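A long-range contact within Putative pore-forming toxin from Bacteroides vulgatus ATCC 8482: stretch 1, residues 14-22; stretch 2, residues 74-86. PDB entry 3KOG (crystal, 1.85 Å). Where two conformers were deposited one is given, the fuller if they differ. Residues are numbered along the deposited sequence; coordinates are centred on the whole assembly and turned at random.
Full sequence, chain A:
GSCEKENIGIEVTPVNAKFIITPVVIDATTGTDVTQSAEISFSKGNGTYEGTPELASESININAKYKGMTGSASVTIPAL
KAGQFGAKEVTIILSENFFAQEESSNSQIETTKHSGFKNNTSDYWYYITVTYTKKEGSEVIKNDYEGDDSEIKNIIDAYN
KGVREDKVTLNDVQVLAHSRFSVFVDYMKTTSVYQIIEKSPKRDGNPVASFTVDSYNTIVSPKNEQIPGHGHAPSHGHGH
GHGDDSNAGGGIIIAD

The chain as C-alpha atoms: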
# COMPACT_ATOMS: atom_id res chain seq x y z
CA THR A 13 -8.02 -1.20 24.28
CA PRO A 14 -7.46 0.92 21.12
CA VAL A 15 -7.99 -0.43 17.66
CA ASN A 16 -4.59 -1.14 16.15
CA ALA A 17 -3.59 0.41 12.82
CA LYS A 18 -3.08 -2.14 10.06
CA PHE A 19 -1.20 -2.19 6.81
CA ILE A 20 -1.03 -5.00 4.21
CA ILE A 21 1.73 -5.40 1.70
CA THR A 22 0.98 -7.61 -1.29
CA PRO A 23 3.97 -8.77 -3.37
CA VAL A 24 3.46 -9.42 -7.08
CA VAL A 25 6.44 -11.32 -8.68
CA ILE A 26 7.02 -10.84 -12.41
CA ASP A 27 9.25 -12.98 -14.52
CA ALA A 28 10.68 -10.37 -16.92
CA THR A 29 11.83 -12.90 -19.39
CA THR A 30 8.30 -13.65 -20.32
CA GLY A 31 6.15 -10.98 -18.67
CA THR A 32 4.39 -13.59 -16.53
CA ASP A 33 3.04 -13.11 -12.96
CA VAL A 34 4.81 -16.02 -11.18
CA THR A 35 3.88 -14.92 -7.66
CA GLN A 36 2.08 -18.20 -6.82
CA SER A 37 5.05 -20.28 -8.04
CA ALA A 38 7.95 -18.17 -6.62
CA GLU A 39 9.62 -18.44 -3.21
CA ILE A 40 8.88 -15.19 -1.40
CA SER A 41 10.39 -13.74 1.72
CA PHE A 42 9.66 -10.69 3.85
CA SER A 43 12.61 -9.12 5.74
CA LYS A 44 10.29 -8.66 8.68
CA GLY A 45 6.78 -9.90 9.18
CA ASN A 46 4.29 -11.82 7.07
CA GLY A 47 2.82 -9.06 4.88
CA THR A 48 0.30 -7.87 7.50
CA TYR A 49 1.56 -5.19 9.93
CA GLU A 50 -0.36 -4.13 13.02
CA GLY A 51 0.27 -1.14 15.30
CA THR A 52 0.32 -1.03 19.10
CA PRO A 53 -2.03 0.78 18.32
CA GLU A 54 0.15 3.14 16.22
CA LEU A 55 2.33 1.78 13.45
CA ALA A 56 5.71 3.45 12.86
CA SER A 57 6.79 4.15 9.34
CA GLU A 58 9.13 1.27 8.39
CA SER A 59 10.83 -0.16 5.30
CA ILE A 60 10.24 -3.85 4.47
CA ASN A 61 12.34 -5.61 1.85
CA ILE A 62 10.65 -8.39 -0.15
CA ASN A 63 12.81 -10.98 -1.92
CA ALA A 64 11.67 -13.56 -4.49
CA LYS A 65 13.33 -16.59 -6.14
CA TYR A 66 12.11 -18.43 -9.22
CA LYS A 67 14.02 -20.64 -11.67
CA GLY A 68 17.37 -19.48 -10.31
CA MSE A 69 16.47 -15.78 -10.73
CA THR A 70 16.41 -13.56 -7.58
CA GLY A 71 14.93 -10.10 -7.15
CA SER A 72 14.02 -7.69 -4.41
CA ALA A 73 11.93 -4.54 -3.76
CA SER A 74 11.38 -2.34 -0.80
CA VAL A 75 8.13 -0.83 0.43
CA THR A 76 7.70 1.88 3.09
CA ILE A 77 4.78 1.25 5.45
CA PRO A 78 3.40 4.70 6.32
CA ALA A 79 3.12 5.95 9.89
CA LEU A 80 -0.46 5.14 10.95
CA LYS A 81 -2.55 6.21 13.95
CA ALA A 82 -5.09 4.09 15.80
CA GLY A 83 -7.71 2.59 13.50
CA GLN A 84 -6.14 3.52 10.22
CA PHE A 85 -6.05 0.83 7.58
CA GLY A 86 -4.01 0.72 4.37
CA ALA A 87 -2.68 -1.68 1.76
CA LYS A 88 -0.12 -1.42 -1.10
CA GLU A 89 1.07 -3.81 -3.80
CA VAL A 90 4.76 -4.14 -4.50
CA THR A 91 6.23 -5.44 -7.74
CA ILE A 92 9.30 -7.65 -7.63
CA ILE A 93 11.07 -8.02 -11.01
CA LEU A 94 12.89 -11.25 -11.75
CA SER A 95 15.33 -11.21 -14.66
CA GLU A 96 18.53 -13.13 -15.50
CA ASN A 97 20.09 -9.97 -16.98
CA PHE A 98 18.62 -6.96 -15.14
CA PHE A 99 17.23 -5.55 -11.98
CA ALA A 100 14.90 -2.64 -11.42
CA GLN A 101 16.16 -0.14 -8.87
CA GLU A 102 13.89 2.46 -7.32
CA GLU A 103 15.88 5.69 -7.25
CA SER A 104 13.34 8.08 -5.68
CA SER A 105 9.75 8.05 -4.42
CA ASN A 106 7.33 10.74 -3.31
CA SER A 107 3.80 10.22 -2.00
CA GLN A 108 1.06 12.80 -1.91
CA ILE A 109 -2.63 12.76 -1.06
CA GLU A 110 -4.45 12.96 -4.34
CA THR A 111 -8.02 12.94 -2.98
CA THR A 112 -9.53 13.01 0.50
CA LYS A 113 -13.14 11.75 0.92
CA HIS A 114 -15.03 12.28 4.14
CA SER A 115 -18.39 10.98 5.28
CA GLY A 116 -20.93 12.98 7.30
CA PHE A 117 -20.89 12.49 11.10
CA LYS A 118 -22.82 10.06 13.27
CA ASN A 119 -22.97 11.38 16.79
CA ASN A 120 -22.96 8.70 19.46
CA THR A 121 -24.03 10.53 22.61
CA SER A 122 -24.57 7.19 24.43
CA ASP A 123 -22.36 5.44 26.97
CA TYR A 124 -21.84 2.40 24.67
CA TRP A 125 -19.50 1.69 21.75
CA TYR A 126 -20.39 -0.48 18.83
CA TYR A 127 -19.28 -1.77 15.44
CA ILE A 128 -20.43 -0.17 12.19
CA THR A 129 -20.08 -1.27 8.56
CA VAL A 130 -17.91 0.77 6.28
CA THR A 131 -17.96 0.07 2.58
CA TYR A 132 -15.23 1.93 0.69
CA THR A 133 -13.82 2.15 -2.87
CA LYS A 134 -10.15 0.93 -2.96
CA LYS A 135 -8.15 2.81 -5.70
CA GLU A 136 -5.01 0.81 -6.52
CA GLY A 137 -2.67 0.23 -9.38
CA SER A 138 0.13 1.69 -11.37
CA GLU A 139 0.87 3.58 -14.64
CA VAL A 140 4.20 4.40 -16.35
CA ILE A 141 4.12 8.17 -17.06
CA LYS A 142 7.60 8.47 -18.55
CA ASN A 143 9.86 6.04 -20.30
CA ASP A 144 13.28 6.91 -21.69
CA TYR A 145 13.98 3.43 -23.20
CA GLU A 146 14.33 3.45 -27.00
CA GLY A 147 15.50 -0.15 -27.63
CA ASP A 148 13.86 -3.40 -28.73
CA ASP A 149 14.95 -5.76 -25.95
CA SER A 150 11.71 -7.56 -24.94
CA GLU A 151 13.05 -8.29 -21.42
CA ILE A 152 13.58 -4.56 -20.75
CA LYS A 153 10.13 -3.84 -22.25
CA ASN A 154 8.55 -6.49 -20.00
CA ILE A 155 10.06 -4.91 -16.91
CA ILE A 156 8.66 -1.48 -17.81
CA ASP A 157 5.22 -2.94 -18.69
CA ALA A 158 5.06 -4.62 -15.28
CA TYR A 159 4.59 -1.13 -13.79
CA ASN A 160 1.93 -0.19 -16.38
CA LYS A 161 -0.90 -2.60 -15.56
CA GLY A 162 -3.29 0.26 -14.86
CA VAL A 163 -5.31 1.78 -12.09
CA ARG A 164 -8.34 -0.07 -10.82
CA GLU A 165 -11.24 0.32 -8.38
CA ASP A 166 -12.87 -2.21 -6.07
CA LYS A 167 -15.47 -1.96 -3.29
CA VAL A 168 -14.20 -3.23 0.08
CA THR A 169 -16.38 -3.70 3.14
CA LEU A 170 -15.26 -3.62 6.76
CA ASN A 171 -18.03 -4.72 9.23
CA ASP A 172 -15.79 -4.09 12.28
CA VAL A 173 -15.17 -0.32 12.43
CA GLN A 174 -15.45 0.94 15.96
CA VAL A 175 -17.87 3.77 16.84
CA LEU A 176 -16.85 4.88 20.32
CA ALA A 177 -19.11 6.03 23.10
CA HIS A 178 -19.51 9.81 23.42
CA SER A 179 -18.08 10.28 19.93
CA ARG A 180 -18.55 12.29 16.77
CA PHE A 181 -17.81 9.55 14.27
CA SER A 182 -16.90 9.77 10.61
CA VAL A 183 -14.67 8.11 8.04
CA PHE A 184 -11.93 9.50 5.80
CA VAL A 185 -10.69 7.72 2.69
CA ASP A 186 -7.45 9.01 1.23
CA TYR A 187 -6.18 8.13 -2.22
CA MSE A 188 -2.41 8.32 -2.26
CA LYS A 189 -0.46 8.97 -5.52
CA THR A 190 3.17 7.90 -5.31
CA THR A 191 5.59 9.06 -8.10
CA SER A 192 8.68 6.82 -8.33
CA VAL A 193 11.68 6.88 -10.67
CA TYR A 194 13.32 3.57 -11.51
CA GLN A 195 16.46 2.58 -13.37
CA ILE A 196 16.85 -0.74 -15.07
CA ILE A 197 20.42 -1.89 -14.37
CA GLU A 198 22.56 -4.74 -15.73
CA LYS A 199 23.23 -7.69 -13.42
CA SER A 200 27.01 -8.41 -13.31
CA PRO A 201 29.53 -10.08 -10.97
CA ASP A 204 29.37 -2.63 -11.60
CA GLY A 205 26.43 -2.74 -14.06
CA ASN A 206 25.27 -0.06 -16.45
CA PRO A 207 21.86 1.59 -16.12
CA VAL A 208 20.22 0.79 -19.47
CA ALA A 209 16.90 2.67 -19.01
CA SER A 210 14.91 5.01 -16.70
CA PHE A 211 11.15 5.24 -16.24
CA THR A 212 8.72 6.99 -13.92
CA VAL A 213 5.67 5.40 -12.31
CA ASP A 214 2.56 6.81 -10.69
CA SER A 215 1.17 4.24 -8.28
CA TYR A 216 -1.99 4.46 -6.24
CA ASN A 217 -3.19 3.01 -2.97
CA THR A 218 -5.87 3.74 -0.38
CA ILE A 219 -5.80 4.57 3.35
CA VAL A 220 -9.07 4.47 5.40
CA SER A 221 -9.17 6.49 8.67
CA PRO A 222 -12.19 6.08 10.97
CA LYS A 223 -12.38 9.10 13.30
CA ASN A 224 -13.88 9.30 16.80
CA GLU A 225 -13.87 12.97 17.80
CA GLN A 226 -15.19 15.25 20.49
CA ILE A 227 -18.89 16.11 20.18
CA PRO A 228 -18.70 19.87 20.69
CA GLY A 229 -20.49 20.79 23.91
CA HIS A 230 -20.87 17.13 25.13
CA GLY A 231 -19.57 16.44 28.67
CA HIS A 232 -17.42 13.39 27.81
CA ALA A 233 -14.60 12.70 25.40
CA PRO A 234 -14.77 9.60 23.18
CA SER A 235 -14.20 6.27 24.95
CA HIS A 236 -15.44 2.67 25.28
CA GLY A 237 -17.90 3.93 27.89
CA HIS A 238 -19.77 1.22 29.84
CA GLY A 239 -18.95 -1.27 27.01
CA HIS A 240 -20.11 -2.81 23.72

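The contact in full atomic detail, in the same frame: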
# COMPACT_ATOMS: atom_id res chain seq x y z
N PRO A 14 -7.30 0.22 22.39
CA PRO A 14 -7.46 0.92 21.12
C PRO A 14 -7.41 -0.05 19.95
O PRO A 14 -6.88 -1.17 20.08
CB PRO A 14 -6.28 1.91 21.11
CG PRO A 14 -5.20 1.20 21.93
CD PRO A 14 -5.96 0.44 22.99
N VAL A 15 -8.02 0.35 18.84
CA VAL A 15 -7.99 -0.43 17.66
C VAL A 15 -6.63 -0.17 17.00
O VAL A 15 -6.27 0.96 16.72
CB VAL A 15 -9.09 -0.04 16.69
CG1 VAL A 15 -9.02 -0.96 15.45
CG2 VAL A 15 -10.48 -0.11 17.37
N ASN A 16 -5.89 -1.24 16.80
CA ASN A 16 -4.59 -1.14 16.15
C ASN A 16 -4.70 -0.70 14.69
O ASN A 16 -5.60 -1.16 13.96
CB ASN A 16 -3.92 -2.48 16.22
CG ASN A 16 -3.69 -2.94 17.66
OD1 ASN A 16 -3.57 -2.12 18.58
ND2 ASN A 16 -3.62 -4.25 17.85
N ALA A 17 -3.76 0.13 14.24
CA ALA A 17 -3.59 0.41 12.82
C ALA A 17 -3.18 -0.87 12.13
O ALA A 17 -2.60 -1.77 12.74
CB ALA A 17 -2.49 1.49 12.58
N LYS A 18 -3.44 -0.95 10.84
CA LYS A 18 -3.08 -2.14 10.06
C LYS A 18 -2.71 -1.78 8.68
O LYS A 18 -3.34 -0.92 8.07
CB LYS A 18 -4.18 -3.17 10.09
CG LYS A 18 -3.84 -4.46 9.31
CD LYS A 18 -5.01 -5.46 9.32
CE LYS A 18 -5.19 -6.18 10.64
NZ LYS A 18 -6.31 -7.18 10.36
N PHE A 19 -1.68 -2.45 8.15
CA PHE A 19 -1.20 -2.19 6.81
C PHE A 19 -0.80 -3.51 6.18
O PHE A 19 -0.12 -4.31 6.85
CB PHE A 19 -0.05 -1.22 6.81
CG PHE A 19 0.23 -0.64 5.45
CD1 PHE A 19 -0.48 0.47 5.00
CD2 PHE A 19 1.18 -1.19 4.64
CE1 PHE A 19 -0.26 0.99 3.78
CE2 PHE A 19 1.43 -0.67 3.38
CZ PHE A 19 0.68 0.45 2.96
N ILE A 20 -1.31 -3.76 4.97
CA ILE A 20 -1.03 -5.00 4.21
C ILE A 20 -0.20 -4.72 2.99
O ILE A 20 -0.55 -3.88 2.16
CB ILE A 20 -2.33 -5.72 3.86
CG1 ILE A 20 -3.07 -6.08 5.17
CG2 ILE A 20 -2.07 -6.99 3.03
CD1 ILE A 20 -4.54 -6.54 4.94
N ILE A 21 0.91 -5.43 2.87
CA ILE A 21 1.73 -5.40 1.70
C ILE A 21 1.55 -6.67 0.88
O ILE A 21 1.67 -7.81 1.40
CB ILE A 21 3.26 -5.33 2.11
CG1 ILE A 21 3.60 -4.00 2.80
CG2 ILE A 21 4.18 -5.55 0.81
CD1 ILE A 21 4.95 -4.05 3.61
N THR A 22 1.22 -6.49 -0.39
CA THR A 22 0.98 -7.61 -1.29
C THR A 22 2.03 -7.66 -2.41
O THR A 22 1.98 -6.89 -3.36
CB THR A 22 -0.45 -7.55 -1.89
OG1 THR A 22 -1.42 -7.55 -0.82
CG2 THR A 22 -0.71 -8.73 -2.81
N SER A 74 11.70 -2.87 -2.10
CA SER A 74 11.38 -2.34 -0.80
C SER A 74 10.06 -1.56 -0.84
O SER A 74 9.68 -0.99 -1.89
CB SER A 74 12.55 -1.50 -0.31
OG SER A 74 13.69 -2.33 -0.15
N VAL A 75 9.35 -1.57 0.28
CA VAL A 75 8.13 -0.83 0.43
C VAL A 75 8.14 -0.14 1.81
O VAL A 75 8.55 -0.71 2.84
CB VAL A 75 6.91 -1.75 0.29
CG1 VAL A 75 6.97 -2.84 1.31
CG2 VAL A 75 5.64 -0.96 0.43
N THR A 76 7.74 1.11 1.81
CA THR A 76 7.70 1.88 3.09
C THR A 76 6.25 1.80 3.59
O THR A 76 5.32 2.22 2.90
CB THR A 76 8.17 3.33 2.86
OG1 THR A 76 9.54 3.29 2.50
CG2 THR A 76 8.01 4.19 4.20
N ILE A 77 6.05 1.16 4.71
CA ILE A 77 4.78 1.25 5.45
C ILE A 77 4.70 2.68 5.98
O ILE A 77 5.66 3.19 6.64
CB ILE A 77 4.77 0.24 6.66
CG1 ILE A 77 4.91 -1.20 6.21
CG2 ILE A 77 3.52 0.42 7.60
CD1 ILE A 77 5.25 -2.16 7.40
N PRO A 78 3.57 3.38 5.75
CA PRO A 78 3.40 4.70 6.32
C PRO A 78 3.16 4.66 7.83
O PRO A 78 2.68 3.67 8.35
CB PRO A 78 2.18 5.23 5.60
CG PRO A 78 1.31 3.94 5.40
CD PRO A 78 2.32 2.88 5.09
N ALA A 79 3.46 5.78 8.50
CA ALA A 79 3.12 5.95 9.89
C ALA A 79 1.60 6.04 10.01
O ALA A 79 1.00 6.84 9.30
CB ALA A 79 3.79 7.23 10.44
N LEU A 80 1.00 5.22 10.86
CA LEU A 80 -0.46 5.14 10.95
C LEU A 80 -0.85 5.25 12.40
O LEU A 80 -0.19 4.67 13.25
CB LEU A 80 -1.01 3.83 10.37
CG LEU A 80 -0.88 3.61 8.87
CD1 LEU A 80 -1.58 2.28 8.57
CD2 LEU A 80 -1.47 4.76 8.02
N LYS A 81 -1.93 6.00 12.65
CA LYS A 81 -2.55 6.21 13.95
C LYS A 81 -3.62 5.12 14.16
O LYS A 81 -3.97 4.36 13.26
CB LYS A 81 -3.21 7.58 14.02
CG LYS A 81 -2.32 8.79 13.64
CD LYS A 81 -1.16 8.92 14.56
N ALA A 82 -4.06 5.03 15.39
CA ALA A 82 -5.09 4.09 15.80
C ALA A 82 -6.26 4.07 14.82
O ALA A 82 -6.79 5.12 14.37
CB ALA A 82 -5.53 4.44 17.25
N GLY A 83 -6.61 2.85 14.43
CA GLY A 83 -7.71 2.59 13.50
C GLY A 83 -7.49 2.76 12.02
O GLY A 83 -8.35 2.38 11.26
N GLN A 84 -6.38 3.34 11.60
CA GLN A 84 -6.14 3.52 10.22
C GLN A 84 -5.80 2.17 9.57
O GLN A 84 -5.19 1.29 10.17
CB GLN A 84 -5.01 4.53 9.96
CG GLN A 84 -5.34 5.92 10.36
CD GLN A 84 -4.32 6.91 9.84
OE1 GLN A 84 -3.20 6.99 10.38
NE2 GLN A 84 -4.70 7.68 8.81
N PHE A 85 -6.26 2.04 8.34
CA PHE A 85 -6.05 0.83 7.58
C PHE A 85 -5.61 1.18 6.16
O PHE A 85 -6.27 1.93 5.44
CB PHE A 85 -7.32 -0.03 7.54
CG PHE A 85 -7.18 -1.21 6.63
CD1 PHE A 85 -6.40 -2.30 7.01
CD2 PHE A 85 -7.64 -1.14 5.30
CE1 PHE A 85 -6.17 -3.40 6.11
CE2 PHE A 85 -7.40 -2.21 4.40
CZ PHE A 85 -6.68 -3.35 4.82
N GLY A 86 -4.51 0.55 5.71
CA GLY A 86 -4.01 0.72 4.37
C GLY A 86 -3.47 -0.57 3.77
O GLY A 86 -3.25 -1.55 4.48

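Strand 18-22 meets the second stretch in two ways. It pairs in parallel with strand 85-86, the bridges Lys-18 with Phe-85 and Phe-19 with Gly-86 having CA-CA separations of 4.9 and 4.7 Å. Strand 74-77, by contrast, runs nearly antiparallel to it (167°) at a closest axial approach of 8.9 Å, too far for backbone pairing, so side chains must fill that gap.

Four backbone hydrogen bonds define the pairing. Gly-83 N donates to Val-15 O (3.0 Å), with a bent N-H...O angle of 132°; the other three are straighter, at 156-160°: Lys-18 N to Gln-84 O (2.9 Å), Gly-86 N to Lys-18 O (3.0 Å) and Ile-20 N to Gly-86 O (3.0 Å). The carbonyls of Gln-84, Lys-18 and Gly-86 each also receive a CA-H...O contact. A type II turn from Lys-81 to Gln-84 leads into this ladder, closed by Gln-84 N to Lys-81 O (3.1 Å) and braced by Lys-81 N to Gln-84 OE1 (2.8 Å). Gly-83 suits the turn because its phi is 80°.

Phe-19, buried, carries the largest covered area, 108 Å². Pro-78 CD lies 3.6 Å from the centroid of the Phe-19 ring, 18° off its normal, a CH-pi contact over one face. Gly-86 leaves room for this ring: an ideal CB there would sit 2.8 Å from Phe-19 CE1, a clash. Ile-21 reaches strand 74-77, its CD1 lying 3.3 Å from Val-75 CG1 and 3.9 Å from Ile-77 CG1. The small Ala-17 fits closely, its CB 3.5 Å from Leu-80 CB. On the sheet face opposite Phe-19, Lys-18 CB packs 3.9 Å from Phe-85 CD1 while its chain end leads away; Ile-20 CD1 meets the edge of the Phe-85 ring, 3.7 Å from CE1. Together the stretches bury 722 Å².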